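Local coordinates for protein RmpA (Streptococcus mutans, PDB 3BJV) that probably acts as an ascorbate-specific IIA component of the phosphoenolpyruvate-dependent phosphotransferase system, passing on phosphoryl groups during sugar uptake, at residues I34-V39 and V75-F80; I59-M64 and H127-L132; P41-A46 and P67-E72; Q5-N10 and F80-L85. One frame throughout, in Å; residues are numbered along the deposited sequence.

Interaction 1. Residues I34-V39 and V75-F80; sequences IESGAV and VQRDAF
Ala-38 meets Gln-76 and Arg-77 through a single carbonyl oxygen, and this is the tight part of the contact. Ala-38 O accepts from Gln-76 N at 2.9 Å and from Arg-77 N at 3.1 Å; the Arg-77 donor lies in the carbonyl plane on a lone pair, whereas the Gln-76 donor is tilted 23° from it. Nearby the methyls of Ala-38 and Ala-79 abut, CB to CB, at 3.5 Å. The backbones of Val-39 and Val-75 form a single beta bridge, and Val-39 CG1 touches Val-75 CG2 at 4.2 Å. Toward solvent the fit slackens. The side chain of Gln-76 is exposed; its CB and CG lean on the carbonyls of Gly-37 and Ala-38. Arg-77 stretches from CG to NE past Ala-38, whose CA sits 4.1 Å above the guanidinium plane near its rim, and NH1 makes a weak bond of 3.5 Å to Ser-36 O. That oxygen belongs to the last turn of helix 22-36, which Gly-37 ends with a Schellman motif at positive phi. Ser-36 OG is instead hydrogen-bonded to Asn-10 OD1 of helix 3-10. The chemistry implies that the main chain does most of the fastening, with two amides converging on one carbonyl, while the partial negative charge of a helix C-terminus probably adds a mild attraction for the arginine.

Interaction 2. Residues I59-M64 and H127-L132; sequences ILMPGM and HSIERL
Ile-129 lays its terminal methyl over one face of the peptide group that joins Gly-63 to Met-64; this peptide group is the flat surface met across the contact. CD1 stands almost vertically above the carbonyl carbon, 3.9 Å from Gly-63 C; Gly-63 has no side chain, and the methyl comes down on its backbone. The backbone of Gly-63 is hydrogen-bonded to strand 96-104. The same Ile-129 CD1 also touches Met-64 CB at 3.8 Å, beyond which the methionine chain folds back, bent at chi2 and chi3, so that its end leads away from Ile-129. A chi2 of -80° in Ile-129 folds CD1 to the side of CA instead of anti to it, and there it meets Gly-63 and Met-64. Met-61 adds its CE, 4.3 Å from Ile-129 CG1, to a thin contact of van der Waals touches, with no hydrogen bond across it. The backbone geometry is that of a type II beta turn from Met-61 to Met-64, closed by Met-64 N to Met-61 O at 3.3 Å, with Gly-63 in the position that takes positive phi. Leu-60, Met-61 and Pro-62 also pack on Thr-112, Tyr-153 and Pro-152 of the second subunit. Within the chain, Phe-123 of helix 108-123 lies against both Met-64 and Ile-129, and its carbonyl holds Ser-128 OG, so that helix 128-133 is joined to strand 63-65 beside the end of the longer helix.

Interaction 3. Residues P41-A46 and P67-E72; sequences PEYYNA and PHARPE
Ala-46 and Ala-69 mark the closest backbone approach, CA to CA 6.3 Å, between the start of helix 42-54 and a loop after strand 63-65, extended at His-68 and Ala-69 and bending at Pro-71 and Glu-72. In the alpha/beta three-layer sandwich of this EIIA domain, the contact joins an outer helix to the loop carrying the Pro-His-Ala sequence. The methyl of Ala-69 points toward the helix. Tyr-43 supplies the main side chain: CG stands anti to the backbone N (chi1 -162°), and the ring reaches across the gap. Ala-69 CB rests on Tyr-43 CE1 at 3.6 Å and on Ala-46 CB at 4.0 Å, so one methyl touches both a tyrosine ring and an alanine. Arg-70 O approaches the edge of the same ring, near its plane, 3.9 Å from Tyr-43 CE1. Around the hydroxyl, CA and CB of His-68 crowd in, while the imidazole is held by ND1 to Met-66 O. The buried Tyr-43 OH also bonds to Leu-103 O of strand 96-104, tying helix, loop and sheet together; from the loop it receives Ala-69 N at 3.1 Å, with an N-H...O angle of 163°.

Interaction 4. Residues Q5-N10 and F80-L85; sequences QAFKEN and FSLVTL
Phe-7 is the bump of this contact, and the hollow it enters is formed by Phe-80, Ser-81 and Leu-82. The ring leads with CE1 and CZ. CE1 reaches the backbone at Ser-81 C, 3.7 Å away, which serves as the floor, and Phe-80 CB walls one flank at 3.8 Å from that same CE1. Leu-82 walls the other: its CB lies 3.7 Å from Phe-7 CZ, and its CD1 is almost equally near. CG of Phe-7 is anti to the carbonyl carbon (chi1 -74°), and from there the ring extends to the strand. A second, smaller bump is the methyl of Ala-6. It butts against the edge of the Phe-80 ring, in plane, 3.6 Å from Phe-80 CD1. Because Ala-6 and Phe-7 are consecutive on the helix, Phe-80 receives one at its ring edge and the other at its CB. No hydrogen bond spans the two segments. Within the helix, however, Ala-6 O is gripped twice by Asn-10, by its backbone N at 2.8 Å and by ND2 at 2.9 Å, and the two donors come from opposite faces of the carbonyl plane. The contact is buried among several elements: Phe-80 also packs on Ala-115 and Ile-119 of helix 108-123 and on Leu-101 and Leu-103 of strand 96-104, while Phe-7 reaches Ile-13 of strand 13-17, the parallel neighbour of strand 79-85.

Overall arrangement
Interactions 1 and 4 share Phe-80 and strand 79-85, with centres about 11 Å apart, and Asn-10 of helix 3-10 joins them by its hydrogen bond to Ser-36. Interaction 3 lies about 10 Å from interaction 1, between centres, and touches it where Val-75 CG2 meets Tyr-43 CE1 at 3.4 Å. Along the chain, interaction 4 spans interaction 1, which spans interaction 3, whereas interaction 2 crosses all three. It lies across the chain's centre from interactions 1 and 3, at strand 63-65 of the same mixed sheet, and touches interaction 4 at Leu-132 and Thr-84. Interactions 1, 2 and 4 join helices or their ends to strands or adjoining loops, interaction 3 a helix to a loop.

Interaction 1. Residues I34-V39 and V75-F80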
loop_
_atom_site.group_PDB
_atom_site.type_symbol
_atom_site.label_atom_id
_atom_site.label_comp_id
_atom_site.label_asym_id
_atom_site.label_seq_id
_atom_site.Cartn_x
_atom_site.Cartn_y
_atom_site.Cartn_z
ATOM N N ILE A 34 -10.756 1.089 19.844
ATOM C CA ILE A 34 -12.076 0.966 20.428
ATOM C C ILE A 34 -12.193 1.944 21.650
ATOM O O ILE A 34 -13.158 2.696 21.743
ATOM C CB ILE A 34 -12.345 -0.440 20.896
ATOM C CG1 ILE A 34 -12.383 -1.397 19.713
ATOM C CG2 ILE A 34 -13.615 -0.454 21.625
ATOM C CD1 ILE A 34 -12.048 -2.835 20.106
ATOM N N GLU A 35 -11.220 1.943 22.562
ATOM C CA GLU A 35 -11.308 2.846 23.698
ATOM C C GLU A 35 -11.404 4.329 23.300
ATOM O O GLU A 35 -12.199 5.074 23.841
ATOM C CB GLU A 35 -10.169 2.603 24.665
ATOM C CG GLU A 35 -10.205 1.227 25.278
ATOM C CD GLU A 35 -8.850 0.789 25.809
ATOM O OE1 GLU A 35 -7.844 1.536 25.699
ATOM O OE2 GLU A 35 -8.790 -0.327 26.367
ATOM N N SER A 36 -10.628 4.765 22.319
ATOM C CA SER A 36 -10.776 6.131 21.893
ATOM C C SER A 36 -12.015 6.422 21.088
ATOM O O SER A 36 -12.301 7.588 20.883
ATOM C CB SER A 36 -9.533 6.596 21.141
ATOM O OG SER A 36 -9.414 5.917 19.930
ATOM N N GLY A 37 -12.742 5.406 20.612
ATOM C CA GLY A 37 -13.866 5.658 19.685
ATOM C C GLY A 37 -13.477 5.852 18.207
ATOM O O GLY A 37 -14.308 6.195 17.382
ATOM N N ALA A 38 -12.223 5.577 17.836
ATOM C CA ALA A 38 -11.852 5.564 16.421
ATOM C C ALA A 38 -12.596 4.476 15.663
ATOM O O ALA A 38 -12.995 4.689 14.530
ATOM C CB ALA A 38 -10.371 5.428 16.244
ATOM N N VAL A 39 -12.785 3.312 16.281
ATOM C CA VAL A 39 -13.526 2.241 15.646
ATOM C C VAL A 39 -14.641 1.717 16.566
ATOM O O VAL A 39 -14.545 1.859 17.778
ATOM C CB VAL A 39 -12.631 1.051 15.191
ATOM C CG1 VAL A 39 -11.668 1.476 14.155
ATOM C CG2 VAL A 39 -11.889 0.366 16.393
ATOM N N VAL A 75 -15.322 1.593 11.184
ATOM C CA VAL A 75 -14.450 2.725 11.350
ATOM C C VAL A 75 -15.308 4.004 11.457
ATOM O O VAL A 75 -16.151 4.227 10.588
ATOM C CB VAL A 75 -13.400 2.841 10.188
ATOM C CG1 VAL A 75 -12.520 4.126 10.335
ATOM C CG2 VAL A 75 -12.522 1.528 10.090
ATOM N N GLN A 76 -15.094 4.790 12.531
ATOM C CA GLN A 76 -15.679 6.099 12.756
ATOM C C GLN A 76 -14.749 7.153 12.288
ATOM O O GLN A 76 -15.149 8.152 11.747
ATOM C CB GLN A 76 -15.876 6.390 14.241
ATOM C CG GLN A 76 -16.529 5.271 15.063
ATOM C CD GLN A 76 -18.010 5.348 15.034
ATOM O OE1 GLN A 76 -18.614 5.559 13.967
ATOM N NE2 GLN A 76 -18.636 5.178 16.202
ATOM N N ARG A 77 -13.476 6.968 12.560
ATOM C CA ARG A 77 -12.529 7.949 12.094
ATOM C C ARG A 77 -11.153 7.331 11.857
ATOM O O ARG A 77 -10.868 6.226 12.349
ATOM C CB ARG A 77 -12.470 9.128 13.075
ATOM C CG ARG A 77 -11.946 8.770 14.413
ATOM C CD ARG A 77 -11.831 10.029 15.232
ATOM N NE ARG A 77 -10.760 9.881 16.218
ATOM C CZ ARG A 77 -10.989 9.599 17.498
ATOM N NH1 ARG A 77 -12.272 9.453 17.933
ATOM N NH2 ARG A 77 -9.945 9.496 18.333
ATOM N N ASP A 78 -10.343 8.056 11.071
ATOM C CA ASP A 78 -8.982 7.612 10.662
ATOM C C ASP A 78 -8.066 7.548 11.900
ATOM O O ASP A 78 -8.059 8.450 12.694
ATOM C CB ASP A 78 -8.390 8.567 9.619
ATOM C CG ASP A 78 -9.075 8.474 8.312
ATOM O OD1 ASP A 78 -9.127 7.375 7.683
ATOM O OD2 ASP A 78 -9.604 9.508 7.899
ATOM N N ALA A 79 -7.348 6.462 12.099
ATOM C CA ALA A 79 -6.496 6.355 13.316
ATOM C C ALA A 79 -5.576 5.211 13.138
ATOM O O ALA A 79 -5.802 4.386 12.241
ATOM C CB ALA A 79 -7.343 6.166 14.582
ATOM N N PHE A 80 -4.550 5.184 13.983
ATOM C CA PHE A 80 -3.545 4.157 14.009
ATOM C C PHE A 80 -3.262 3.784 15.453
ATOM O O PHE A 80 -3.417 4.612 16.324
ATOM C CB PHE A 80 -2.214 4.679 13.457
ATOM C CG PHE A 80 -2.261 5.188 12.058
ATOM C CD1 PHE A 80 -2.456 6.547 11.798
ATOM C CD2 PHE A 80 -2.022 4.327 10.978
ATOM C CE1 PHE A 80 -2.465 7.027 10.492
ATOM C CE2 PHE A 80 -1.996 4.820 9.637
ATOM C CZ PHE A 80 -2.200 6.153 9.412
#

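Interaction 2. Residues I59-M64 and H127-L132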
loop_
_atom_site.group_PDB
_atom_site.type_symbol
_atom_site.label_atom_id
_atom_site.label_comp_id
_atom_site.label_asym_id
_atom_site.label_seq_id
_atom_site.Cartn_x
_atom_site.Cartn_y
_atom_site.Cartn_z
ATOM N N ILE A 59 0.575 -8.454 6.313
ATOM C CA ILE A 59 1.910 -8.629 6.823
ATOM C C ILE A 59 2.830 -8.136 5.726
ATOM O O ILE A 59 3.289 -8.930 4.918
ATOM C CB ILE A 59 2.161 -10.120 7.249
ATOM C CG1 ILE A 59 1.193 -10.503 8.394
ATOM C CG2 ILE A 59 3.601 -10.311 7.688
ATOM C CD1 ILE A 59 1.187 -11.911 8.824
ATOM N N LEU A 60 3.089 -6.819 5.712
ATOM C CA LEU A 60 3.840 -6.171 4.621
ATOM C C LEU A 60 5.271 -6.607 4.418
ATOM O O LEU A 60 5.741 -6.705 3.282
ATOM C CB LEU A 60 3.839 -4.647 4.740
ATOM C CG LEU A 60 2.649 -3.914 4.113
ATOM C CD1 LEU A 60 3.076 -2.487 3.838
ATOM C CD2 LEU A 60 2.001 -4.606 2.860
ATOM N N MET A 61 5.957 -6.837 5.525
ATOM C CA MET A 61 7.321 -7.311 5.519
ATOM C C MET A 61 7.457 -8.154 6.762
ATOM O O MET A 61 6.648 -8.010 7.668
ATOM C CB MET A 61 8.315 -6.139 5.500
ATOM C CG MET A 61 8.164 -5.038 6.583
ATOM S SD MET A 61 9.497 -3.731 6.491
ATOM C CE MET A 61 10.788 -4.365 7.596
ATOM N N PRO A 62 8.478 -9.046 6.815
ATOM C CA PRO A 62 8.538 -9.942 7.987
ATOM C C PRO A 62 8.791 -9.189 9.288
ATOM O O PRO A 62 9.463 -8.177 9.257
ATOM C CB PRO A 62 9.679 -10.921 7.636
ATOM C CG PRO A 62 9.828 -10.804 6.124
ATOM C CD PRO A 62 9.587 -9.319 5.877
ATOM N N GLY A 63 8.235 -9.685 10.396
ATOM C CA GLY A 63 8.228 -8.989 11.666
ATOM C C GLY A 63 7.035 -8.052 11.918
ATOM O O GLY A 63 6.681 -7.802 13.071
ATOM N N MET A 64 6.406 -7.506 10.890
ATOM C CA MET A 64 5.319 -6.569 11.160
ATOM C C MET A 64 3.943 -6.930 10.503
ATOM O O MET A 64 3.884 -7.624 9.478
ATOM C CB MET A 64 5.762 -5.129 10.834
ATOM C CG MET A 64 5.820 -4.777 9.340
ATOM S SD MET A 64 4.188 -4.589 8.513
ATOM C CE MET A 64 3.778 -2.902 8.960
ATOM N N HIS A 127 17.103 -0.974 10.811
ATOM C CA HIS A 127 16.799 -1.821 11.936
ATOM C C HIS A 127 15.496 -1.363 12.580
ATOM O O HIS A 127 15.438 -1.263 13.822
ATOM C CB HIS A 127 17.906 -1.712 12.998
ATOM C CG HIS A 127 19.300 -1.878 12.473
ATOM N ND1 HIS A 127 19.744 -3.043 11.874
ATOM C CD2 HIS A 127 20.357 -1.033 12.488
ATOM C CE1 HIS A 127 21.009 -2.902 11.537
ATOM N NE2 HIS A 127 21.405 -1.690 11.893
ATOM N N SER A 128 14.471 -1.057 11.767
ATOM C CA SER A 128 13.210 -0.465 12.305
ATOM C C SER A 128 12.492 -1.410 13.265
ATOM O O SER A 128 12.043 -0.981 14.298
ATOM C CB SER A 128 12.264 0.005 11.203
ATOM O OG SER A 128 11.837 -1.096 10.400
ATOM N N ILE A 129 12.435 -2.694 12.942
ATOM C CA ILE A 129 11.821 -3.683 13.799
ATOM C C ILE A 129 12.573 -3.817 15.117
ATOM O O ILE A 129 11.958 -3.826 16.195
ATOM C CB ILE A 129 11.695 -5.074 13.089
ATOM C CG1 ILE A 129 10.857 -4.955 11.820
ATOM C CG2 ILE A 129 11.067 -6.129 14.004
ATOM C CD1 ILE A 129 9.353 -4.924 12.061
ATOM N N GLU A 130 13.896 -3.901 15.052
ATOM C CA GLU A 130 14.691 -4.056 16.253
ATOM C C GLU A 130 14.666 -2.804 17.126
ATOM O O GLU A 130 14.775 -2.876 18.328
ATOM C CB GLU A 130 16.129 -4.356 15.847
ATOM C CG GLU A 130 17.185 -4.150 16.910
ATOM C CD GLU A 130 18.608 -4.533 16.404
ATOM O OE1 GLU A 130 18.840 -5.737 16.027
ATOM O OE2 GLU A 130 19.477 -3.630 16.377
ATOM N N ARG A 131 14.578 -1.643 16.510
ATOM C CA ARG A 131 14.572 -0.428 17.259
ATOM C C ARG A 131 13.167 -0.240 17.895
ATOM O O ARG A 131 13.075 0.048 19.090
ATOM C CB ARG A 131 15.021 0.740 16.387
ATOM C CG ARG A 131 16.509 0.659 15.953
ATOM C CD ARG A 131 16.866 1.672 14.788
ATOM N NE ARG A 131 16.577 3.029 15.229
ATOM C CZ ARG A 131 16.292 4.061 14.448
ATOM N NH1 ARG A 131 16.249 3.923 13.126
ATOM N NH2 ARG A 131 16.055 5.238 15.017
ATOM N N LEU A 132 12.097 -0.482 17.137
ATOM C CA LEU A 132 10.708 -0.411 17.673
ATOM C C LEU A 132 10.469 -1.279 18.915
ATOM O O LEU A 132 9.893 -0.825 19.916
ATOM C CB LEU A 132 9.721 -0.751 16.564
ATOM C CG LEU A 132 9.444 0.453 15.645
ATOM C CD1 LEU A 132 8.559 0.036 14.522
ATOM C CD2 LEU A 132 8.774 1.521 16.451
#

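Interaction 3. Residues P41-A46 and P67-E72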
loop_
_atom_site.group_PDB
_atom_site.type_symbol
_atom_site.label_atom_id
_atom_site.label_comp_id
_atom_site.label_asym_id
_atom_site.label_seq_id
_atom_site.Cartn_x
_atom_site.Cartn_y
_atom_site.Cartn_z
ATOM N N PRO A 41 -16.631 -1.530 18.270
ATOM C CA PRO A 41 -16.205 -2.842 18.762
ATOM C C PRO A 41 -16.142 -3.973 17.704
ATOM O O PRO A 41 -15.300 -4.842 17.829
ATOM C CB PRO A 41 -17.269 -3.167 19.831
ATOM C CG PRO A 41 -17.703 -1.858 20.309
ATOM C CD PRO A 41 -17.687 -0.948 19.122
ATOM N N GLU A 42 -17.020 -3.948 16.699
ATOM C CA GLU A 42 -17.135 -4.971 15.705
ATOM C C GLU A 42 -15.923 -5.043 14.825
ATOM O O GLU A 42 -15.761 -6.028 14.147
ATOM C CB GLU A 42 -18.335 -4.687 14.774
ATOM C CG GLU A 42 -18.211 -3.374 13.974
ATOM C CD GLU A 42 -19.468 -3.006 13.183
ATOM O OE1 GLU A 42 -19.955 -3.848 12.366
ATOM O OE2 GLU A 42 -19.981 -1.861 13.395
ATOM N N TYR A 43 -15.124 -3.982 14.789
ATOM C CA TYR A 43 -13.917 -3.894 13.954
ATOM C C TYR A 43 -12.950 -5.029 14.239
ATOM O O TYR A 43 -12.385 -5.609 13.345
ATOM C CB TYR A 43 -13.188 -2.546 14.165
ATOM C CG TYR A 43 -12.203 -2.181 13.055
ATOM C CD1 TYR A 43 -12.625 -2.022 11.724
ATOM C CD2 TYR A 43 -10.851 -2.013 13.330
ATOM C CE1 TYR A 43 -11.714 -1.697 10.709
ATOM C CE2 TYR A 43 -9.953 -1.667 12.343
ATOM C CZ TYR A 43 -10.382 -1.525 11.041
ATOM O OH TYR A 43 -9.467 -1.173 10.094
ATOM N N TYR A 44 -12.825 -5.345 15.507
ATOM C CA TYR A 44 -12.114 -6.482 16.012
ATOM C C TYR A 44 -12.590 -7.823 15.451
ATOM O O TYR A 44 -11.773 -8.568 14.923
ATOM C CB TYR A 44 -12.168 -6.444 17.555
ATOM C CG TYR A 44 -11.697 -7.698 18.243
ATOM C CD1 TYR A 44 -10.399 -8.179 18.093
ATOM C CD2 TYR A 44 -12.562 -8.396 19.042
ATOM C CE1 TYR A 44 -9.996 -9.374 18.733
ATOM C CE2 TYR A 44 -12.190 -9.543 19.676
ATOM C CZ TYR A 44 -10.922 -10.038 19.521
ATOM O OH TYR A 44 -10.639 -11.195 20.209
ATOM N N ASN A 45 -13.880 -8.136 15.578
ATOM C CA ASN A 45 -14.434 -9.389 15.068
ATOM C C ASN A 45 -14.178 -9.473 13.563
ATOM O O ASN A 45 -13.845 -10.543 13.041
ATOM C CB ASN A 45 -15.960 -9.499 15.387
ATOM C CG ASN A 45 -16.616 -10.773 14.779
ATOM O OD1 ASN A 45 -17.235 -10.728 13.722
ATOM N ND2 ASN A 45 -16.464 -11.902 15.446
ATOM N N ALA A 46 -14.319 -8.341 12.871
ATOM C CA ALA A 46 -14.079 -8.301 11.416
ATOM C C ALA A 46 -12.665 -8.704 10.994
ATOM O O ALA A 46 -12.502 -9.393 9.991
ATOM C CB ALA A 46 -14.435 -6.955 10.820
ATOM N N PRO A 67 -2.829 -4.737 10.930
ATOM C CA PRO A 67 -4.186 -5.311 10.940
ATOM C C PRO A 67 -5.262 -4.235 10.641
ATOM O O PRO A 67 -5.199 -3.115 11.193
ATOM C CB PRO A 67 -4.352 -5.812 12.379
ATOM C CG PRO A 67 -3.020 -5.700 13.036
ATOM C CD PRO A 67 -2.180 -4.771 12.253
ATOM N N HIS A 68 -6.184 -4.558 9.744
ATOM C CA HIS A 68 -7.297 -3.679 9.363
ATOM C C HIS A 68 -8.439 -4.477 8.705
ATOM O O HIS A 68 -8.312 -5.671 8.405
ATOM C CB HIS A 68 -6.849 -2.594 8.402
ATOM C CG HIS A 68 -6.390 -3.121 7.084
ATOM N ND1 HIS A 68 -5.212 -3.824 6.928
ATOM C CD2 HIS A 68 -6.955 -3.061 5.860
ATOM C CE1 HIS A 68 -5.078 -4.186 5.667
ATOM N NE2 HIS A 68 -6.134 -3.752 4.999
ATOM N N ALA A 69 -9.564 -3.800 8.506
ATOM C CA ALA A 69 -10.710 -4.332 7.806
ATOM C C ALA A 69 -11.254 -3.169 6.943
ATOM O O ALA A 69 -10.710 -2.066 6.982
ATOM C CB ALA A 69 -11.732 -4.804 8.808
ATOM N N ARG A 70 -12.313 -3.426 6.166
ATOM C CA ARG A 70 -12.992 -2.405 5.335
ATOM C C ARG A 70 -13.507 -1.288 6.252
ATOM O O ARG A 70 -13.816 -1.581 7.384
ATOM C CB ARG A 70 -14.215 -3.018 4.591
ATOM C CG ARG A 70 -13.945 -4.316 3.794
ATOM C CD ARG A 70 -15.125 -4.672 2.845
ATOM N NE ARG A 70 -16.427 -4.911 3.516
ATOM C CZ ARG A 70 -17.610 -5.044 2.868
ATOM N NH1 ARG A 70 -17.665 -4.969 1.524
ATOM N NH2 ARG A 70 -18.750 -5.254 3.550
ATOM N N PRO A 71 -13.599 -0.019 5.765
ATOM C CA PRO A 71 -14.242 1.071 6.532
ATOM C C PRO A 71 -15.637 0.729 7.032
ATOM O O PRO A 71 -15.975 1.122 8.139
ATOM C CB PRO A 71 -14.304 2.223 5.543
ATOM C CG PRO A 71 -13.197 1.963 4.593
ATOM C CD PRO A 71 -13.050 0.479 4.480
ATOM N N GLU A 72 -16.393 -0.048 6.265
ATOM C CA GLU A 72 -17.780 -0.357 6.595
ATOM C C GLU A 72 -17.897 -1.238 7.825
ATOM O O GLU A 72 -18.931 -1.265 8.454
ATOM C CB GLU A 72 -18.518 -1.060 5.421
ATOM C CG GLU A 72 -18.641 -0.184 4.172
ATOM C CD GLU A 72 -17.330 -0.113 3.393
ATOM O OE1 GLU A 72 -16.447 -0.947 3.716
ATOM O OE2 GLU A 72 -17.174 0.763 2.493
#

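Interaction 4. Residues Q5-N10 and F80-L85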
loop_
_atom_site.group_PDB
_atom_site.type_symbol
_atom_site.label_atom_id
_atom_site.label_comp_id
_atom_site.label_asym_id
_atom_site.label_seq_id
_atom_site.Cartn_x
_atom_site.Cartn_y
_atom_site.Cartn_z
ATOM N N GLN A 5 0.264 12.357 15.507
ATOM C CA GLN A 5 -0.906 12.943 16.067
ATOM C C GLN A 5 -1.981 11.904 16.339
ATOM O O GLN A 5 -2.629 11.983 17.371
ATOM C CB GLN A 5 -1.352 14.081 15.166
ATOM C CG GLN A 5 -2.820 14.238 15.008
ATOM C CD GLN A 5 -3.354 15.454 15.722
ATOM O OE1 GLN A 5 -3.745 16.461 15.079
ATOM N NE2 GLN A 5 -3.389 15.380 17.071
ATOM N N ALA A 6 -2.165 10.918 15.445
ATOM C CA ALA A 6 -3.040 9.770 15.731
ATOM C C ALA A 6 -2.607 9.024 17.005
ATOM O O ALA A 6 -3.421 8.739 17.905
ATOM C CB ALA A 6 -3.071 8.810 14.536
ATOM N N PHE A 7 -1.325 8.697 17.074
ATOM C CA PHE A 7 -0.778 8.031 18.245
ATOM C C PHE A 7 -1.059 8.811 19.524
ATOM O O PHE A 7 -1.466 8.224 20.465
ATOM C CB PHE A 7 0.733 7.853 18.129
ATOM C CG PHE A 7 1.154 6.788 17.182
ATOM C CD1 PHE A 7 0.288 5.746 16.826
ATOM C CD2 PHE A 7 2.459 6.793 16.675
ATOM C CE1 PHE A 7 0.687 4.765 15.980
ATOM C CE2 PHE A 7 2.897 5.774 15.811
ATOM C CZ PHE A 7 1.993 4.751 15.453
ATOM N N LYS A 8 -0.778 10.117 19.546
ATOM C CA LYS A 8 -1.013 10.943 20.726
ATOM C C LYS A 8 -2.480 11.045 21.093
ATOM O O LYS A 8 -2.846 10.787 22.228
ATOM C CB LYS A 8 -0.516 12.369 20.506
ATOM C CG LYS A 8 0.917 12.511 20.127
ATOM C CD LYS A 8 1.328 13.962 20.411
ATOM C CE LYS A 8 2.281 14.563 19.366
ATOM N NZ LYS A 8 2.532 16.024 19.648
ATOM N N GLU A 9 -3.313 11.433 20.129
ATOM C CA GLU A 9 -4.739 11.612 20.362
ATOM C C GLU A 9 -5.380 10.304 20.802
ATOM O O GLU A 9 -6.300 10.325 21.631
ATOM C CB GLU A 9 -5.454 12.045 19.090
ATOM C CG GLU A 9 -5.571 13.496 18.770
ATOM C CD GLU A 9 -6.229 13.707 17.353
ATOM O OE1 GLU A 9 -6.796 12.717 16.731
ATOM O OE2 GLU A 9 -6.153 14.877 16.861
ATOM N N ASN A 10 -4.973 9.168 20.211
ATOM C CA ASN A 10 -5.651 7.900 20.544
ATOM C C ASN A 10 -5.048 7.143 21.715
ATOM O O ASN A 10 -5.575 6.103 22.097
ATOM C CB ASN A 10 -5.763 7.007 19.325
ATOM C CG ASN A 10 -6.719 7.569 18.310
ATOM O OD1 ASN A 10 -7.903 7.465 18.481
ATOM N ND2 ASN A 10 -6.211 8.175 17.252
ATOM N N PHE A 80 -4.550 5.184 13.983
ATOM C CA PHE A 80 -3.545 4.157 14.009
ATOM C C PHE A 80 -3.262 3.784 15.453
ATOM O O PHE A 80 -3.417 4.612 16.324
ATOM C CB PHE A 80 -2.214 4.679 13.457
ATOM C CG PHE A 80 -2.261 5.188 12.058
ATOM C CD1 PHE A 80 -2.456 6.547 11.798
ATOM C CD2 PHE A 80 -2.022 4.327 10.978
ATOM C CE1 PHE A 80 -2.465 7.027 10.492
ATOM C CE2 PHE A 80 -1.996 4.820 9.637
ATOM C CZ PHE A 80 -2.200 6.153 9.412
ATOM N N SER A 81 -2.802 2.544 15.680
ATOM C CA SER A 81 -2.126 2.197 16.913
ATOM C C SER A 81 -0.787 1.461 16.631
ATOM O O SER A 81 -0.495 1.064 15.532
ATOM C CB SER A 81 -3.016 1.325 17.770
ATOM O OG SER A 81 -3.061 0.035 17.198
ATOM N N LEU A 82 0.039 1.322 17.646
ATOM C CA LEU A 82 1.262 0.604 17.537
ATOM C C LEU A 82 1.450 -0.163 18.835
ATOM O O LEU A 82 1.407 0.415 19.950
ATOM C CB LEU A 82 2.425 1.550 17.275
ATOM C CG LEU A 82 3.730 0.876 16.836
ATOM C CD1 LEU A 82 4.426 1.839 15.942
ATOM C CD2 LEU A 82 4.612 0.517 18.035
ATOM N N VAL A 83 1.653 -1.468 18.668
ATOM C CA VAL A 83 1.839 -2.402 19.758
ATOM C C VAL A 83 3.131 -3.178 19.421
ATOM O O VAL A 83 3.308 -3.586 18.266
ATOM C CB VAL A 83 0.631 -3.377 19.827
ATOM C CG1 VAL A 83 1.016 -4.721 20.505
ATOM C CG2 VAL A 83 -0.608 -2.733 20.526
ATOM N N THR A 84 4.008 -3.392 20.408
ATOM C CA THR A 84 5.176 -4.275 20.253
ATOM C C THR A 84 5.034 -5.412 21.251
ATOM O O THR A 84 4.564 -5.207 22.345
ATOM C CB THR A 84 6.486 -3.553 20.552
ATOM O OG1 THR A 84 6.447 -3.011 21.871
ATOM C CG2 THR A 84 6.762 -2.402 19.526
ATOM N N LEU A 85 5.362 -6.618 20.834
ATOM C CA LEU A 85 5.345 -7.828 21.680
ATOM C C LEU A 85 6.750 -8.159 22.244
ATOM O O LEU A 85 7.788 -7.795 21.637
ATOM C CB LEU A 85 4.833 -9.043 20.846
ATOM C CG LEU A 85 3.458 -8.833 20.211
ATOM C CD1 LEU A 85 3.203 -9.918 19.322
ATOM C CD2 LEU A 85 2.377 -8.843 21.282
#